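Glucanase (Clostridium thermocellum, PDB 5GXX) probably hydrolyses internal beta-1,4-glucosidic bonds of cellulose as a family 9 endoglucanase of the cellulosome, carrying a cellulose-binding type beta domain beside its catalytic domain. Local coordinates at residues S482-D488 against N526-I532; D500-V504 against R555-P559; G146-A150 against E200-A204. The protein carries 1 engineered substitution. All coordinates share one frame; numbering follows the deposited sequence.

Contact 1 (S482-D488 against N526-I532); sequences SYNYYMD and NIYYIKI. With CA (calcium ion), chain D.
Tyr483 and Ile532 form the first of three hydrogen-bonded pairs that join two antiparallel strands in one sheet of a beta-sandwich domain of the cellulose-binding family. Six backbone bonds run through Tyr483–Ile532, Tyr485–Ile530 and Met487–Tyr528, so every N and O that these six residues turn toward the partner strand is satisfied; the Met487 N to Tyr528 O bond is 2.8 Å and nearly straight at 173°. On the face bearing Asn484 and Lys531, the ammonium group has three acceptors: NZ gives bonds to Asn484 OD1 at 2.7 Å, to Ser482 OG at 3.0 Å and to a water. Lys531 bends at its last two torsions, which brings NZ in over Ser482 and Asn484 of the neighbouring strand. The Asn484 amide is fixed in rotation, since its ND2 donates to the same water and, in the amide plane, to Tyr486 OH at 3.1 Å. Tyr486 CD1 touches Tyr529 CB, the two rings pointing the same way and inclined at 44°. On the other face, Ile532 CB makes a CH-pi contact over the Tyr483 ring, 3.8 Å from its centroid. At the strand end Asp488 OD1 bonds to Thr490, while Asp488 O binds the calcium ion at 2.3 Å.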
loop_
_atom_site.group_PDB
_atom_site.type_symbol
_atom_site.label_atom_id
_atom_site.label_comp_id
_atom_site.label_asym_id
_atom_site.label_seq_id
_atom_site.Cartn_x
_atom_site.Cartn_y
_atom_site.Cartn_z
ATOM N N SER A 482 -24.086 7.782 -11.373
ATOM C CA SER A 482 -24.430 6.358 -11.321
ATOM C C SER A 482 -24.138 5.699 -12.659
ATOM O O SER A 482 -23.958 6.362 -13.687
ATOM C CB SER A 482 -25.887 6.104 -10.912
ATOM O OG SER A 482 -26.795 6.558 -11.908
ATOM N N TYR A 483 -24.071 4.377 -12.642
ATOM C CA TYR A 483 -24.035 3.644 -13.890
ATOM C C TYR A 483 -24.847 2.363 -13.762
ATOM O O TYR A 483 -25.087 1.872 -12.649
ATOM C CB TYR A 483 -22.597 3.369 -14.347
ATOM C CG TYR A 483 -21.760 2.507 -13.418
ATOM C CD1 TYR A 483 -21.856 1.118 -13.468
ATOM C CD2 TYR A 483 -20.865 3.075 -12.517
ATOM C CE1 TYR A 483 -21.077 0.321 -12.657
ATOM C CE2 TYR A 483 -20.063 2.280 -11.700
ATOM C CZ TYR A 483 -20.189 0.905 -11.774
ATOM O OH TYR A 483 -19.425 0.096 -10.960
ATOM N N ASN A 484 -25.259 1.821 -14.902
ATOM C CA ASN A 484 -26.100 0.628 -14.914
ATOM C C ASN A 484 -25.421 -0.567 -15.581
ATOM O O ASN A 484 -24.681 -0.406 -16.562
ATOM C CB ASN A 484 -27.413 0.931 -15.639
ATOM C CG ASN A 484 -28.264 1.975 -14.936
ATOM O OD1 ASN A 484 -28.049 2.319 -13.775
ATOM N ND2 ASN A 484 -29.279 2.469 -15.647
ATOM N N TYR A 485 -25.665 -1.757 -15.021
ATOM C CA TYR A 485 -25.214 -3.012 -15.614
ATOM C C TYR A 485 -26.453 -3.828 -15.997
ATOM O O TYR A 485 -27.207 -4.262 -15.127
ATOM C CB TYR A 485 -24.340 -3.823 -14.632
ATOM C CG TYR A 485 -23.760 -5.069 -15.275
ATOM C CD1 TYR A 485 -24.462 -6.278 -15.252
ATOM C CD2 TYR A 485 -22.521 -5.033 -15.917
ATOM C CE1 TYR A 485 -23.941 -7.415 -15.877
ATOM C CE2 TYR A 485 -21.995 -6.165 -16.526
ATOM C CZ TYR A 485 -22.710 -7.347 -16.505
ATOM O OH TYR A 485 -22.136 -8.432 -17.135
ATOM N N TYR A 486 -26.657 -4.019 -17.300
ATOM C CA TYR A 486 -27.847 -4.664 -17.835
ATOM C C TYR A 486 -27.624 -6.124 -18.209
ATOM O O TYR A 486 -26.608 -6.476 -18.816
ATOM C CB TYR A 486 -28.330 -3.941 -19.100
ATOM C CG TYR A 486 -28.701 -2.493 -18.928
ATOM C CD1 TYR A 486 -29.985 -2.125 -18.529
ATOM C CD2 TYR A 486 -27.782 -1.492 -19.207
ATOM C CE1 TYR A 486 -30.344 -0.790 -18.386
ATOM C CE2 TYR A 486 -28.136 -0.158 -19.071
ATOM C CZ TYR A 486 -29.412 0.183 -18.658
ATOM O OH TYR A 486 -29.743 1.514 -18.527
ATOM N N MET A 487 -28.624 -6.937 -17.886
ATOM C CA MET A 487 -28.606 -8.376 -18.121
ATOM C C MET A 487 -29.893 -8.827 -18.799
ATOM O O MET A 487 -30.939 -8.202 -18.626
ATOM C CB MET A 487 -28.527 -9.109 -16.781
ATOM C CG MET A 487 -27.348 -8.715 -15.930
ATOM S SD MET A 487 -27.657 -9.174 -14.215
ATOM C CE MET A 487 -28.503 -7.715 -13.588
ATOM N N ASP A 488 -29.805 -9.943 -19.519
ATOM C CA ASP A 488 -30.974 -10.649 -20.023
ATOM C C ASP A 488 -31.119 -11.900 -19.157
ATOM O O ASP A 488 -30.217 -12.734 -19.110
ATOM C CB ASP A 488 -30.776 -11.006 -21.500
ATOM C CG ASP A 488 -32.003 -11.647 -22.128
ATOM O OD1 ASP A 488 -32.819 -12.239 -21.397
ATOM O OD2 ASP A 488 -32.152 -11.547 -23.366
ATOM N N ASN A 526 -37.429 -9.483 -20.621
ATOM C CA ASN A 526 -36.529 -10.193 -19.713
ATOM C C ASN A 526 -35.257 -9.409 -19.371
ATOM O O ASN A 526 -34.287 -9.991 -18.871
ATOM C CB ASN A 526 -36.183 -11.586 -20.255
ATOM C CG ASN A 526 -37.376 -12.533 -20.268
ATOM O OD1 ASN A 526 -38.371 -12.329 -19.571
ATOM N ND2 ASN A 526 -37.271 -13.592 -21.064
ATOM N N ILE A 527 -35.264 -8.101 -19.635
ATOM C CA ILE A 527 -34.097 -7.248 -19.381
ATOM C C ILE A 527 -34.160 -6.622 -17.996
ATOM O O ILE A 527 -35.148 -5.985 -17.620
ATOM C CB ILE A 527 -33.915 -6.111 -20.422
ATOM C CG1 ILE A 527 -34.009 -6.632 -21.864
ATOM C CG2 ILE A 527 -32.600 -5.364 -20.168
ATOM C CD1 ILE A 527 -33.114 -7.814 -22.196
ATOM N N TYR A 528 -33.087 -6.818 -17.238
ATOM C CA TYR A 528 -33.008 -6.326 -15.871
ATOM C C TYR A 528 -31.676 -5.605 -15.680
ATOM O O TYR A 528 -30.767 -5.754 -16.505
ATOM C CB TYR A 528 -33.123 -7.495 -14.882
ATOM C CG TYR A 528 -34.493 -8.134 -14.811
ATOM C CD1 TYR A 528 -34.942 -8.995 -15.805
ATOM C CD2 TYR A 528 -35.324 -7.887 -13.728
ATOM C CE1 TYR A 528 -36.211 -9.577 -15.731
ATOM C CE2 TYR A 528 -36.585 -8.464 -13.634
ATOM C CZ TYR A 528 -37.017 -9.306 -14.640
ATOM O OH TYR A 528 -38.267 -9.864 -14.533
ATOM N N TYR A 529 -31.553 -4.826 -14.609
ATOM C CA TYR A 529 -30.282 -4.151 -14.338
ATOM C C TYR A 529 -30.057 -3.893 -12.854
ATOM O O TYR A 529 -30.992 -3.882 -12.047
ATOM C CB TYR A 529 -30.185 -2.818 -15.106
ATOM C CG TYR A 529 -31.155 -1.758 -14.637
ATOM C CD1 TYR A 529 -32.500 -1.806 -15.003
ATOM C CD2 TYR A 529 -30.744 -0.725 -13.804
ATOM C CE1 TYR A 529 -33.407 -0.845 -14.561
ATOM C CE2 TYR A 529 -31.634 0.252 -13.374
ATOM C CZ TYR A 529 -32.960 0.185 -13.749
ATOM O OH TYR A 529 -33.829 1.154 -13.303
ATOM N N ILE A 530 -28.796 -3.646 -12.522
ATOM C CA ILE A 530 -28.459 -3.021 -11.249
ATOM C C ILE A 530 -27.875 -1.658 -11.576
ATOM O O ILE A 530 -27.264 -1.460 -12.639
ATOM C CB ILE A 530 -27.492 -3.860 -10.374
ATOM C CG1 ILE A 530 -26.163 -4.132 -11.091
ATOM C CG2 ILE A 530 -28.196 -5.139 -9.926
ATOM C CD1 ILE A 530 -25.070 -4.766 -10.210
ATOM N N LYS A 531 -28.136 -0.723 -10.674
ATOM C CA LYS A 531 -27.546 0.600 -10.752
ATOM C C LYS A 531 -26.556 0.690 -9.599
ATOM O O LYS A 531 -26.895 0.363 -8.460
ATOM C CB LYS A 531 -28.610 1.684 -10.574
ATOM C CG LYS A 531 -28.007 3.090 -10.537
ATOM C CD LYS A 531 -29.086 4.161 -10.439
ATOM C CE LYS A 531 -29.815 4.380 -11.761
ATOM N NZ LYS A 531 -28.883 4.709 -12.884
ATOM N N ILE A 532 -25.362 1.180 -9.919
ATOM C CA ILE A 532 -24.305 1.475 -8.952
ATOM C C ILE A 532 -24.299 2.995 -8.809
ATOM O O ILE A 532 -24.075 3.692 -9.798
ATOM C CB ILE A 532 -22.926 0.981 -9.476
ATOM C CG1 ILE A 532 -22.804 -0.556 -9.562
ATOM C CG2 ILE A 532 -21.807 1.477 -8.586
ATOM C CD1 ILE A 532 -23.763 -1.250 -10.513
HETATM CA CA CA D . -28.153 -13.746 -19.410
HETATM O O HOH W 1 -31.133 4.487 -14.646
HETATM O O HOH W 2 -27.317 -13.325 -17.220
#

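Contact 2 (D500-V504 against R555-P559); sequences DDIKV and RIAAP
Lys503 and Ala557 are joined by two backbone hydrogen bonds: Lys503 N to Ala557 O at 2.8 Å, close to straight at 169°, and Ala557 N to Lys503 O, also 2.8 Å but more bent at 147°. Ala557 O has a second donor, a water at 3.2 Å that also donates to Asp501 O at 2.7 Å; it bridges the two segments just where the regular pairing stops. Next along, Val504 and Ile556 make a non-hydrogen-bonded pair, in which Val504 CA approaches Arg555 O at 3.2 Å in a CA-H...O contact. The long polar side chains lead out of the contact: Lys503 NZ forms a salt bridge with Glu516 of the second subunit, and Arg555 NH2 one with Glu462. Packing lies on the face of Val504 and Ile556. There Ile502 and Ile556 meet through their CG2 atoms, 3.4 Å apart, a close fit for two methyls; in both, CG2 is anti to the backbone N, which turns the methyls toward each other. The CD1 end of Ile502 reaches the other way, to Ala558 CB at 4.0 Å. Trp565 touches both isoleucines. Beyond the last pair, the Pro559 ring lies against Asp501 O through CD. The whole is a short antiparallel pairing of two bridges where 503-506 emerges from a 3-10 turn and joins 549-557, in one sheet of the antiparallel beta-sandwich.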
loop_
_atom_site.group_PDB
_atom_site.type_symbol
_atom_site.label_atom_id
_atom_site.label_comp_id
_atom_site.label_asym_id
_atom_site.label_seq_id
_atom_site.Cartn_x
_atom_site.Cartn_y
_atom_site.Cartn_z
ATOM N N ASP A 500 -35.223 -13.490 -7.609
ATOM C CA ASP A 500 -34.798 -13.612 -6.216
ATOM C C ASP A 500 -33.814 -14.760 -5.953
ATOM O O ASP A 500 -33.324 -14.907 -4.836
ATOM C CB ASP A 500 -35.985 -13.598 -5.238
ATOM C CG ASP A 500 -36.835 -14.863 -5.285
ATOM O OD1 ASP A 500 -36.519 -15.826 -6.018
ATOM O OD2 ASP A 500 -37.855 -14.890 -4.557
ATOM N N ASP A 501 -33.515 -15.554 -6.981
ATOM C CA ASP A 501 -32.504 -16.607 -6.891
ATOM C C ASP A 501 -31.125 -16.077 -7.263
ATOM O O ASP A 501 -30.124 -16.788 -7.145
ATOM C CB ASP A 501 -32.851 -17.790 -7.796
ATOM C CG ASP A 501 -34.062 -18.559 -7.303
ATOM O OD1 ASP A 501 -34.103 -18.864 -6.095
ATOM O OD2 ASP A 501 -34.968 -18.842 -8.113
ATOM N N ILE A 502 -31.084 -14.831 -7.728
ATOM C CA ILE A 502 -29.828 -14.242 -8.199
ATOM C C ILE A 502 -29.316 -13.299 -7.118
ATOM O O ILE A 502 -30.060 -12.417 -6.692
ATOM C CB ILE A 502 -30.016 -13.455 -9.515
ATOM C CG1 ILE A 502 -30.692 -14.301 -10.611
ATOM C CG2 ILE A 502 -28.697 -12.823 -9.979
ATOM C CD1 ILE A 502 -30.105 -15.703 -10.864
ATOM N N LYS A 503 -28.077 -13.501 -6.676
ATOM C CA LYS A 503 -27.505 -12.745 -5.559
ATOM C C LYS A 503 -26.428 -11.765 -6.034
ATOM O O LYS A 503 -25.545 -12.152 -6.798
ATOM C CB LYS A 503 -26.907 -13.680 -4.502
ATOM C CG LYS A 503 -26.525 -12.991 -3.192
ATOM C CD LYS A 503 -25.723 -13.889 -2.247
ATOM C CE LYS A 503 -26.554 -14.985 -1.586
ATOM N NZ LYS A 503 -27.419 -14.501 -0.474
ATOM N N VAL A 504 -26.516 -10.519 -5.571
ATOM C CA VAL A 504 -25.485 -9.504 -5.820
ATOM C C VAL A 504 -24.601 -9.381 -4.587
ATOM O O VAL A 504 -25.086 -9.178 -3.470
ATOM C CB VAL A 504 -26.109 -8.123 -6.132
ATOM C CG1 VAL A 504 -25.046 -7.100 -6.537
ATOM C CG2 VAL A 504 -27.179 -8.238 -7.217
ATOM N N ARG A 555 -20.331 -8.980 -7.968
ATOM C CA ARG A 555 -20.662 -10.303 -8.477
ATOM C C ARG A 555 -22.178 -10.458 -8.524
ATOM O O ARG A 555 -22.875 -10.083 -7.572
ATOM C CB ARG A 555 -20.046 -11.361 -7.552
ATOM C CG ARG A 555 -20.272 -12.802 -7.991
ATOM C CD ARG A 555 -19.703 -13.821 -6.991
ATOM N NE ARG A 555 -18.251 -13.706 -6.902
ATOM C CZ ARG A 555 -17.450 -14.621 -6.359
ATOM N NH1 ARG A 555 -17.951 -15.743 -5.868
ATOM N NH2 ARG A 555 -16.138 -14.417 -6.333
ATOM N N ILE A 556 -22.674 -10.999 -9.635
ATOM C CA ILE A 556 -24.087 -11.337 -9.796
ATOM C C ILE A 556 -24.119 -12.848 -10.015
ATOM O O ILE A 556 -23.526 -13.347 -10.965
ATOM C CB ILE A 556 -24.688 -10.550 -10.978
ATOM C CG1 ILE A 556 -24.469 -9.044 -10.779
ATOM C CG2 ILE A 556 -26.172 -10.883 -11.157
ATOM C CD1 ILE A 556 -24.499 -8.221 -12.066
ATOM N N ALA A 557 -24.763 -13.576 -9.107
ATOM C CA ALA A 557 -24.590 -15.033 -9.040
ATOM C C ALA A 557 -25.916 -15.777 -8.940
ATOM O O ALA A 557 -26.767 -15.442 -8.122
ATOM C CB ALA A 557 -23.702 -15.420 -7.861
ATOM N N ALA A 558 -26.077 -16.774 -9.800
ATOM C CA ALA A 558 -27.078 -17.819 -9.612
ATOM C C ALA A 558 -26.542 -18.784 -8.556
ATOM O O ALA A 558 -25.356 -18.737 -8.226
ATOM C CB ALA A 558 -27.296 -18.539 -10.913
ATOM N N PRO A 559 -27.410 -19.653 -8.007
ATOM C CA PRO A 559 -26.962 -20.552 -6.944
ATOM C C PRO A 559 -25.788 -21.433 -7.354
ATOM O O PRO A 559 -25.712 -21.861 -8.508
ATOM C CB PRO A 559 -28.220 -21.376 -6.643
ATOM C CG PRO A 559 -29.335 -20.442 -6.972
ATOM C CD PRO A 559 -28.871 -19.718 -8.196
HETATM O O HOH W 3 -27.927 -17.052 -5.570
#

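Contact 3 (G146-A150 against E200-A204); sequences GQMAA and ELLWA. With CA (calcium ion), chain C.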
loop_
_atom_site.group_PDB
_atom_site.type_symbol
_atom_site.label_atom_id
_atom_site.label_comp_id
_atom_site.label_asym_id
_atom_site.label_seq_id
_atom_site.Cartn_x
_atom_site.Cartn_y
_atom_site.Cartn_z
ATOM N N GLY A 146 2.192 49.619 -4.459
ATOM C CA GLY A 146 2.479 50.686 -5.409
ATOM C C GLY A 146 2.115 50.259 -6.823
ATOM O O GLY A 146 1.591 51.046 -7.616
ATOM N N GLN A 147 2.402 49.001 -7.138
ATOM C CA GLN A 147 2.030 48.458 -8.452
ATOM C C GLN A 147 0.518 48.363 -8.619
ATOM O O GLN A 147 -0.020 48.695 -9.679
ATOM C CB GLN A 147 2.721 47.110 -8.733
ATOM C CG GLN A 147 2.590 46.585 -10.173
ATOM C CD GLN A 147 3.176 47.517 -11.220
ATOM O OE1 GLN A 147 2.456 47.984 -12.100
ATOM N NE2 GLN A 147 4.473 47.799 -11.128
ATOM N N MET A 148 -0.180 47.963 -7.557
ATOM C CA MET A 148 -1.640 47.918 -7.607
ATOM C C MET A 148 -2.179 49.332 -7.835
ATOM O O MET A 148 -3.113 49.528 -8.613
ATOM C CB MET A 148 -2.226 47.295 -6.332
ATOM C CG MET A 148 -1.848 45.828 -6.125
ATOM S SD MET A 148 -2.189 45.210 -4.450
ATOM C CE MET A 148 -3.978 45.385 -4.348
ATOM N N ALA A 149 -1.558 50.321 -7.193
ATOM C CA ALA A 149 -1.952 51.714 -7.387
ATOM C C ALA A 149 -1.763 52.160 -8.835
ATOM O O ALA A 149 -2.640 52.810 -9.399
ATOM C CB ALA A 149 -1.150 52.630 -6.482
ATOM N N ALA A 150 -0.613 51.814 -9.416
ATOM C CA ALA A 150 -0.286 52.212 -10.778
ATOM C C ALA A 150 -1.291 51.631 -11.766
ATOM O O ALA A 150 -1.765 52.329 -12.668
ATOM C CB ALA A 150 1.126 51.747 -11.131
ATOM N N GLU A 200 8.434 51.347 -7.965
ATOM C CA GLU A 200 6.971 51.293 -7.956
ATOM C C GLU A 200 6.365 52.634 -7.544
ATOM O O GLU A 200 5.336 53.054 -8.077
ATOM C CB GLU A 200 6.428 50.202 -7.024
ATOM C CG GLU A 200 6.610 48.760 -7.488
ATOM C CD GLU A 200 8.014 48.237 -7.308
ATOM O OE1 GLU A 200 8.830 48.937 -6.661
ATOM O OE2 GLU A 200 8.307 47.121 -7.803
ATOM N N LEU A 201 6.981 53.300 -6.572
ATOM C CA LEU A 201 6.447 54.612 -6.188
ATOM C C LEU A 201 6.567 55.618 -7.324
ATOM O O LEU A 201 5.650 56.408 -7.538
ATOM C CB LEU A 201 7.083 55.162 -4.901
ATOM C CG LEU A 201 6.867 54.330 -3.641
ATOM C CD1 LEU A 201 7.655 55.011 -2.500
ATOM C CD2 LEU A 201 5.380 54.230 -3.297
ATOM N N LEU A 202 7.701 55.597 -8.020
ATOM C CA LEU A 202 7.875 56.387 -9.239
ATOM C C LEU A 202 6.803 56.116 -10.291
ATOM O O LEU A 202 6.195 57.044 -10.826
ATOM C CB LEU A 202 9.244 56.090 -9.869
ATOM C CG LEU A 202 9.540 56.780 -11.207
ATOM C CD1 LEU A 202 9.476 58.300 -11.095
ATOM C CD2 LEU A 202 10.911 56.319 -11.687
ATOM N N TRP A 203 6.617 54.841 -10.612
ATOM C CA TRP A 203 5.664 54.381 -11.620
ATOM C C TRP A 203 4.250 54.788 -11.237
ATOM O O TRP A 203 3.527 55.364 -12.045
ATOM C CB TRP A 203 5.817 52.860 -11.724
ATOM C CG TRP A 203 4.944 52.021 -12.612
ATOM C CD1 TRP A 203 4.147 51.009 -12.190
ATOM C CD2 TRP A 203 4.870 52.014 -14.051
ATOM N NE1 TRP A 203 3.547 50.375 -13.258
ATOM C CE2 TRP A 203 3.983 50.969 -14.414
ATOM C CE3 TRP A 203 5.471 52.769 -15.062
ATOM C CZ2 TRP A 203 3.663 50.682 -15.744
ATOM C CZ3 TRP A 203 5.138 52.486 -16.378
ATOM C CH2 TRP A 203 4.255 51.450 -16.706
ATOM N N ALA A 204 3.874 54.551 -9.986
ATOM C CA ALA A 204 2.523 54.881 -9.561
ATOM C C ALA A 204 2.270 56.392 -9.533
ATOM O O ALA A 204 1.240 56.851 -10.039
ATOM C CB ALA A 204 2.247 54.258 -8.201
HETATM CA CA CA C . 10.616 47.313 -7.605
HETATM O O HOH W 4 6.900 46.626 -10.030
HETATM O O HOH W 5 10.551 45.289 -6.588
#
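Two neighbouring helices of the (alpha/alpha)6 barrel that forms the family 9 catalytic domain, 142-158 and 198-212, pack here almost parallel, and the second brings a calcium ligand to the contact. The segment axes are inclined by 15° and approach to 8.2 Å, close for helices and made possible by small residues: Gly146 faces Glu200, and Ala150 faces Ala204. Ala204 CB lies 3.3 Å from Gly146 O, a carbonyl already used by the helix bond from Ala150 N, and Ala149 and Ala150 add methyl contacts to the same CB. Ala150 CB also meets the indole of Trp203, at 3.3 Å from CD1. The polar link is Trp203 NE1 to Gln147 OE1, 2.9 Å long and bent at 142°. The oxygen sits at the indole edge in the ring plane, while the amide is turned 46° against the ring. Gln147 reaches this edge because its chain bends at chi2, which brings the amide oxygen to NE1. Its NE2 then gives a bond to a water at 2.9 Å, and that water donates to Glu200 OE2. Glu200 holds the calcium ion with both carboxylate oxygens, OE2 nearer at 2.3 Å; Ser195, Gly196, Asp199 and Asp246 complete the protein ligands. The series indole–amide–water–carboxylate thus links Gln147 to the calcium ligand Glu200 through one water, whose hydrogen bond, together with the metal, would be expected to stabilise negative charge on Glu200.

Contacts 1 and 2 belong to one beta domain, their centres about 13 Å apart, and meet face to face across its core. Ile556 of contact 2 is wedged among side chains of contact 1: its CD1 lies 3.7 Å from Tyr485 CD1 and its CG2 lies 3.8 Å from Met487 SD. These contacts, between strands paired in separate sheets, lay one sheet against the other; along the chain the segments of the two contacts alternate. The calcium ion bound at Asp488 in contact 1 is about 9 Å from the Ile556 side chain. Contact 3 stands apart in the catalytic domain with a calcium ion of its own; its centre is about 64 Å from that of contact 1 and about 73 Å from that of contact 2.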